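Local coordinates for 3-oxoacyl-[acyl-carrier-protein] synthase, mitochondrial (Arabidopsis thaliana, PDB 2IX4) that catalyses the condensation step of mitochondrial fatty acid synthesis, adding two carbons from malonyl-ACP to a growing acyl chain, at residues A[352-357]-A[366-371]; A[318-323]-A[415-420]; A[95-100]-A[164-169]. All coordinates share one frame; numbering follows the deposited sequence.

Interaction 1. Residues A[352-357]-A[366-371]. With K (potassium ion), chain D.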
# COMPACT_ATOMS: atom_id res chain seq x y z
N SER A 352 -20.68 13.13 9.71
CA SER A 352 -20.04 12.50 8.57
C SER A 352 -20.29 13.35 7.33
O SER A 352 -21.43 13.75 7.06
CB SER A 352 -20.56 11.09 8.34
OG SER A 352 -20.07 10.59 7.11
N THR A 353 -19.23 13.63 6.58
CA THR A 353 -19.31 14.47 5.39
C THR A 353 -19.54 13.66 4.11
O THR A 353 -19.56 14.21 3.00
CB THR A 353 -18.06 15.37 5.25
OG1 THR A 353 -16.89 14.61 5.53
CG2 THR A 353 -18.13 16.53 6.22
N LYS A 354 -19.74 12.35 4.27
CA LYS A 354 -19.93 11.44 3.13
C LYS A 354 -21.30 11.58 2.45
O LYS A 354 -21.48 11.11 1.33
CB LYS A 354 -19.67 9.99 3.55
CG LYS A 354 -18.19 9.68 3.74
CD LYS A 354 -17.94 8.18 3.82
CE LYS A 354 -16.46 7.84 3.87
NZ LYS A 354 -15.81 8.29 5.14
N GLY A 355 -22.25 12.22 3.12
CA GLY A 355 -23.51 12.60 2.48
C GLY A 355 -23.28 13.55 1.32
O GLY A 355 -24.02 13.53 0.34
N ALA A 356 -22.23 14.37 1.43
CA ALA A 356 -21.89 15.39 0.44
C ALA A 356 -20.88 14.92 -0.62
O ALA A 356 -21.06 15.17 -1.81
CB ALA A 356 -21.37 16.64 1.14
N THR A 357 -19.82 14.26 -0.17
CA THR A 357 -18.73 13.84 -1.04
C THR A 357 -18.91 12.43 -1.60
O THR A 357 -18.30 12.07 -2.60
CB THR A 357 -17.37 13.86 -0.31
OG1 THR A 357 -17.42 12.96 0.81
CG2 THR A 357 -17.01 15.26 0.16
N ALA A 366 -7.97 11.08 3.66
CA ALA A 366 -7.16 12.27 3.41
C ALA A 366 -8.03 13.51 3.26
O ALA A 366 -7.73 14.56 3.83
CB ALA A 366 -6.30 12.08 2.18
N VAL A 367 -9.10 13.37 2.48
CA VAL A 367 -10.07 14.45 2.29
C VAL A 367 -10.71 14.85 3.63
O VAL A 367 -10.85 16.03 3.94
CB VAL A 367 -11.13 14.02 1.23
CG1 VAL A 367 -12.41 14.84 1.35
CG2 VAL A 367 -10.54 14.13 -0.18
N GLU A 368 -11.07 13.85 4.43
CA GLU A 368 -11.75 14.10 5.69
C GLU A 368 -10.81 14.60 6.79
O GLU A 368 -11.25 15.28 7.72
CB GLU A 368 -12.54 12.85 6.10
CG GLU A 368 -13.73 12.61 5.17
CD GLU A 368 -14.23 11.18 5.16
OE1 GLU A 368 -13.93 10.40 6.10
OE2 GLU A 368 -14.95 10.83 4.20
N ALA A 369 -9.51 14.30 6.66
CA ALA A 369 -8.50 14.91 7.52
C ALA A 369 -8.38 16.40 7.22
O ALA A 369 -8.23 17.21 8.12
CB ALA A 369 -7.16 14.21 7.36
N ILE A 370 -8.45 16.74 5.93
CA ILE A 370 -8.46 18.14 5.50
C ILE A 370 -9.68 18.88 6.06
O ILE A 370 -9.55 20.00 6.56
CB ILE A 370 -8.38 18.25 3.95
CG1 ILE A 370 -7.00 17.78 3.48
CG2 ILE A 370 -8.65 19.69 3.48
CD1 ILE A 370 -6.86 17.57 1.97
N PHE A 371 -10.85 18.24 6.01
CA PHE A 371 -12.07 18.80 6.60
C PHE A 371 -11.89 19.07 8.10
O PHE A 371 -12.34 20.10 8.61
CB PHE A 371 -13.29 17.90 6.37
CG PHE A 371 -13.74 17.81 4.93
CD1 PHE A 371 -14.55 16.76 4.51
CD2 PHE A 371 -13.36 18.78 3.99
CE1 PHE A 371 -14.97 16.66 3.19
CE2 PHE A 371 -13.78 18.68 2.67
CZ PHE A 371 -14.59 17.62 2.26
K K D . -13.51 10.54 8.78
O HOH W 1 -16.43 13.01 3.36
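K354 and E368 form a buried salt bridge. NZ of K354 lies 2.8 Å from OE2 of E368, on the syn lone pair of that oxygen, and makes a second, weak bond to OE1 of E368. The lysine chain runs straight from CB to CE and bends only at its end (chi4 67°), which turns NZ to the carboxylate. The two side chains cross at about a right angle. The ammonium group has another partner in the backbone oxygen of H320. OE1 of E368 also binds the potassium ion at 2.7 Å, so the lysine and the metal share one carboxylate.

OE2 of E368 accepts a hydrogen bond from a water at 2.8 Å. The same water donates to OG1 of T357 and bonds to OG1 of T353, each at 2.7 Å. It thus ties T353, just before the short helix 354-357, and T357, its last residue, to helix 364-378.

Packing is supplied by F371. OG1 of T353 sits at the ring edge, 3.3 Å from CD1 of F371. CG2 of T357 meets the same edge in the ring plane, 3.9 Å from CE1 of F371. L25 of helix 18-26 packs against both T353 and F371.

The arrangement belongs to the ketosynthase active-site region of the thiolase-like fold, where this lysine-glutamate pair joins the potassium site to the surroundings of the predicted catalytic residues H320 and H359.

Interaction 2. Residues A[318-323]-A[415-420]. With K (potassium ion), chain D; 6NA (hexanoic acid), chain C.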
# COMPACT_ATOMS: atom_id res chain seq x y z
N ASN A 318 -14.97 13.96 12.94
CA ASN A 318 -15.44 13.63 11.60
C ASN A 318 -15.51 12.11 11.49
O ASN A 318 -14.49 11.44 11.34
CB ASN A 318 -14.54 14.26 10.53
CG ASN A 318 -15.08 14.07 9.12
OD1 ASN A 318 -14.91 13.00 8.53
ND2 ASN A 318 -15.70 15.10 8.57
N ALA A 319 -16.73 11.58 11.58
CA ALA A 319 -16.96 10.13 11.60
C ALA A 319 -16.68 9.49 10.24
O ALA A 319 -16.72 10.17 9.21
CB ALA A 319 -18.39 9.84 12.03
N HIS A 320 -16.37 8.20 10.25
CA HIS A 320 -16.18 7.46 9.00
C HIS A 320 -17.51 7.23 8.30
O HIS A 320 -17.58 7.28 7.07
CB HIS A 320 -15.46 6.12 9.23
CG HIS A 320 -15.21 5.35 7.98
ND1 HIS A 320 -14.39 5.81 6.97
CD2 HIS A 320 -15.68 4.15 7.56
CE1 HIS A 320 -14.36 4.93 5.98
NE2 HIS A 320 -15.14 3.91 6.32
N ALA A 321 -18.55 7.01 9.11
CA ALA A 321 -19.91 6.68 8.67
C ALA A 321 -20.18 6.90 7.18
O ALA A 321 -20.28 8.04 6.71
CB ALA A 321 -20.94 7.41 9.53
N THR A 322 -20.32 5.79 6.47
CA THR A 322 -20.42 5.76 5.02
C THR A 322 -21.85 5.69 4.50
O THR A 322 -22.07 5.69 3.29
CB THR A 322 -19.65 4.54 4.45
OG1 THR A 322 -20.23 3.33 4.97
CG2 THR A 322 -18.18 4.60 4.83
N SER A 323 -22.82 5.65 5.41
CA SER A 323 -24.25 5.48 5.09
C SER A 323 -24.63 3.99 4.97
O SER A 323 -25.41 3.61 4.09
CB SER A 323 -24.67 6.27 3.85
OG SER A 323 -26.08 6.35 3.73
N ASN A 415 -11.90 9.57 11.83
CA ASN A 415 -11.87 8.11 11.75
C ASN A 415 -11.92 7.61 10.31
O ASN A 415 -12.67 8.15 9.49
CB ASN A 415 -13.05 7.52 12.51
CG ASN A 415 -12.98 7.79 14.00
OD1 ASN A 415 -11.94 8.14 14.54
ND2 ASN A 415 -14.11 7.61 14.68
N SER A 416 -11.13 6.58 10.00
CA SER A 416 -11.19 5.91 8.70
C SER A 416 -11.04 4.40 8.88
O SER A 416 -10.03 3.94 9.42
CB SER A 416 -10.09 6.42 7.77
OG SER A 416 -10.14 7.83 7.65
N PHE A 417 -12.04 3.65 8.44
CA PHE A 417 -12.04 2.19 8.56
C PHE A 417 -12.11 1.53 7.18
O PHE A 417 -12.78 2.03 6.28
CB PHE A 417 -13.22 1.72 9.43
CG PHE A 417 -13.47 2.56 10.66
CD1 PHE A 417 -12.44 2.89 11.54
CD2 PHE A 417 -14.75 3.01 10.94
CE1 PHE A 417 -12.68 3.66 12.67
CE2 PHE A 417 -15.00 3.78 12.08
CZ PHE A 417 -13.97 4.11 12.94
N GLY A 418 -11.43 0.40 7.02
CA GLY A 418 -11.38 -0.28 5.72
C GLY A 418 -11.65 -1.78 5.78
O GLY A 418 -11.67 -2.37 6.86
N PHE A 419 -11.85 -2.38 4.61
CA PHE A 419 -12.00 -3.83 4.49
C PHE A 419 -10.75 -4.51 5.06
O PHE A 419 -9.64 -3.99 4.93
CB PHE A 419 -12.18 -4.25 3.02
CG PHE A 419 -13.58 -4.02 2.48
CD1 PHE A 419 -13.92 -4.51 1.22
CD2 PHE A 419 -14.54 -3.33 3.21
CE1 PHE A 419 -15.20 -4.31 0.70
CE2 PHE A 419 -15.83 -3.13 2.70
CZ PHE A 419 -16.15 -3.62 1.44
N GLY A 420 -10.96 -5.65 5.70
CA GLY A 420 -9.88 -6.35 6.40
C GLY A 420 -9.86 -5.98 7.87
O GLY A 420 -9.07 -6.54 8.64
K K D . -13.51 10.54 8.78
CA 6NA C . -13.70 -0.62 0.60
C 6NA C . -13.14 0.24 1.72
O 6NA C . -12.71 -0.28 2.73
CB 6NA C . -12.54 -1.14 -0.25
CG 6NA C . -12.13 -0.11 -1.31
CD 6NA C . -10.62 0.05 -1.35
C6 6NA C . -10.23 1.48 -1.63
O HOH W 2 -12.72 7.73 6.02
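N318 and N415 meet through one backbone hydrogen bond and a shared metal. N of N415 donates to O of N318 at 3.2 Å, nearly along the C=O axis. This bond belongs to the parallel pairing of strands 316-318 and 411-418.

The potassium ion takes O and OD1 of N318, and O of N415 at 2.6 Å. O of A319 is a longer ligand at 3.3 Å. E368 and S414 complete the site. The side-chain amide of N318 has a further polar partner in Y316.

The aromatic contacts centre on H320. Its CG is anti to the backbone N (chi1 -179°), which lays the ring along strand 411-418. N of F417 stands 3.4 Å above the centre of one imidazole face. The F417 ring lies obliquely to it, with CD2 of F417 3.6 Å from CB of H320. A water in the imidazole plane bonds to ND1 of H320 at 2.7 Å and links it to OG of S416. An alanine in place of H320 would probably leave this water without its imidazole partner and open a gap beside F417.

Farther along, N of F419 donates to the hexanoic acid O at 2.9 Å, and the ligand's CA lies over the centre of one face of the F419 ring. This is the ketosynthase active site of the thiolase-like fold, with H320 a predicted catalytic residue.

Interaction 3. Residues A[95-100]-A[164-169]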
# COMPACT_ATOMS: atom_id res chain seq x y z
N ALA A 95 -3.87 17.76 -6.65
CA ALA A 95 -4.00 18.09 -5.23
C ALA A 95 -2.66 18.42 -4.59
O ALA A 95 -2.57 19.35 -3.77
CB ALA A 95 -4.69 16.95 -4.49
N ALA A 96 -1.62 17.67 -4.95
CA ALA A 96 -0.28 17.90 -4.41
C ALA A 96 0.26 19.26 -4.82
O ALA A 96 0.91 19.94 -4.02
CB ALA A 96 0.68 16.79 -4.83
N ASP A 97 -0.01 19.65 -6.06
CA ASP A 97 0.42 20.95 -6.58
C ASP A 97 -0.21 22.11 -5.82
O ASP A 97 0.45 23.11 -5.54
CB ASP A 97 0.11 21.07 -8.07
CG ASP A 97 0.83 22.24 -8.72
OD1 ASP A 97 0.15 23.23 -9.08
OD2 ASP A 97 2.07 22.18 -8.85
N GLU A 98 -1.50 21.97 -5.51
CA GLU A 98 -2.21 22.97 -4.71
C GLU A 98 -1.65 23.05 -3.30
O GLU A 98 -1.37 24.14 -2.80
CB GLU A 98 -3.72 22.67 -4.67
CG GLU A 98 -4.53 23.73 -3.94
CD GLU A 98 -5.96 23.31 -3.61
OE1 GLU A 98 -6.37 22.18 -3.99
OE2 GLU A 98 -6.67 24.11 -2.98
N ALA A 99 -1.49 21.88 -2.66
CA ALA A 99 -0.94 21.79 -1.31
C ALA A 99 0.46 22.42 -1.19
O ALA A 99 0.72 23.19 -0.27
CB ALA A 99 -0.92 20.34 -0.83
N LEU A 100 1.34 22.09 -2.13
CA LEU A 100 2.71 22.60 -2.12
C LEU A 100 2.80 24.11 -2.36
O LEU A 100 3.63 24.79 -1.76
CB LEU A 100 3.58 21.84 -3.13
CG LEU A 100 3.94 20.40 -2.74
CD1 LEU A 100 4.33 19.60 -3.97
CD2 LEU A 100 5.05 20.37 -1.69
N MET A 164 8.79 12.78 -8.67
CA MET A 164 9.43 13.10 -9.95
C MET A 164 9.21 14.55 -10.38
O MET A 164 10.15 15.21 -10.84
CB MET A 164 8.92 12.18 -11.06
CG MET A 164 9.60 10.83 -11.15
SD MET A 164 8.86 9.79 -12.44
CE MET A 164 9.21 10.75 -13.91
N LYS A 165 7.98 15.03 -10.25
CA LYS A 165 7.62 16.37 -10.71
C LYS A 165 8.40 17.46 -9.97
O LYS A 165 8.83 18.44 -10.58
CB LYS A 165 6.11 16.61 -10.58
CG LYS A 165 5.63 17.95 -11.15
CD LYS A 165 4.11 18.06 -11.13
CE LYS A 165 3.63 19.48 -11.46
NZ LYS A 165 4.00 19.89 -12.85
N TYR A 166 8.61 17.26 -8.68
CA TYR A 166 9.22 18.29 -7.83
C TYR A 166 10.65 17.97 -7.39
O TYR A 166 11.31 18.80 -6.76
CB TYR A 166 8.31 18.56 -6.62
CG TYR A 166 6.89 18.89 -7.01
CD1 TYR A 166 5.89 17.93 -6.94
CD2 TYR A 166 6.56 20.16 -7.47
CE1 TYR A 166 4.58 18.22 -7.31
CE2 TYR A 166 5.25 20.47 -7.84
CZ TYR A 166 4.28 19.49 -7.76
OH TYR A 166 2.99 19.79 -8.14
N GLY A 167 11.13 16.78 -7.74
CA GLY A 167 12.49 16.37 -7.41
C GLY A 167 12.63 15.97 -5.95
O GLY A 167 13.69 16.14 -5.36
N PHE A 168 11.55 15.44 -5.38
CA PHE A 168 11.53 15.08 -3.97
C PHE A 168 12.19 13.72 -3.74
O PHE A 168 11.70 12.70 -4.24
CB PHE A 168 10.10 15.11 -3.41
CG PHE A 168 9.48 16.49 -3.34
CD1 PHE A 168 8.10 16.64 -3.33
CD2 PHE A 168 10.28 17.63 -3.30
CE1 PHE A 168 7.52 17.90 -3.27
CE2 PHE A 168 9.71 18.90 -3.24
CZ PHE A 168 8.32 19.04 -3.22
N GLN A 169 13.29 13.72 -2.99
CA GLN A 169 14.13 12.53 -2.85
C GLN A 169 14.17 11.97 -1.42
O GLN A 169 15.01 11.12 -1.10
CB GLN A 169 15.55 12.82 -3.35
CG GLN A 169 15.60 13.19 -4.83
CD GLN A 169 16.87 13.94 -5.20
OE1 GLN A 169 17.95 13.37 -5.23
NE2 GLN A 169 16.73 15.23 -5.49
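The ring of Y166 is held between two aliphatic groups. CD1 of L100 lies over the centre of one face in a CH-pi contact, 3.7 Å from the ring centroid and 13° off the ring normal. CG of K165, the preceding residue, covers the opposite face. OD2 of D97 sits at the ring edge, in plane. CB of Y166 lies over the centre of one face of the F168 ring, while CD1 of L100 comes to its edge, 3.7 Å from CE1 of F168. L100 thus meets both rings with its tip, CD1 over the face of Y166 and at the edge of F168. CD2 of L100 also touches the F168 ring, 3.8 Å from CZ of F168.

The contact joins two helices of the N-terminal half of the thiolase-like fold, 87-102 and the end of 157-166. A96, L100 and F168 all pack on V202 of strand 200-207, in the central mixed sheet. Helix 157-166 ends at G167, whose positive phi suits glycine and begins the turn that brings F168 to the core.

The polar link is at the hydroxyl end of Y166. CG of D97 is anti to its backbone N (chi1 -166°), which carries the carboxylate to the phenol oxygen. OH of Y166 donates to OD2 of D97 at 2.7 Å, on the anti lone pair of that oxygen. The carboxylate and phenol planes are nearly coplanar, 20° apart. OD1 of D97 forms a salt bridge with R101, so both oxygens of the carboxylate have partners.

How the interactions relate
Interaction 3 comes first along the chain, in the N-terminal half. Interaction 1 follows, nested inside the loop that interaction 2 closes. Interactions 1 and 2 have centres about 11 Å apart and touch: OG of S352 approaches O of A321 at 2.6 Å, a probable hydrogen bond. Residues from three of their four segments bind one potassium ion beside the active site, and K354 of the fourth pairs with its ligand E368. Interaction 3 lies apart, its centre about 23 Å from that of interaction 1 and about 28 Å from that of interaction 2. Helix 87-102 and F168, just beyond helix 157-166, pack on strands of the same mixed sheet that contains strands 316-318 and 411-418. Interactions 2 and 3 both reach the second subunit of the homodimer.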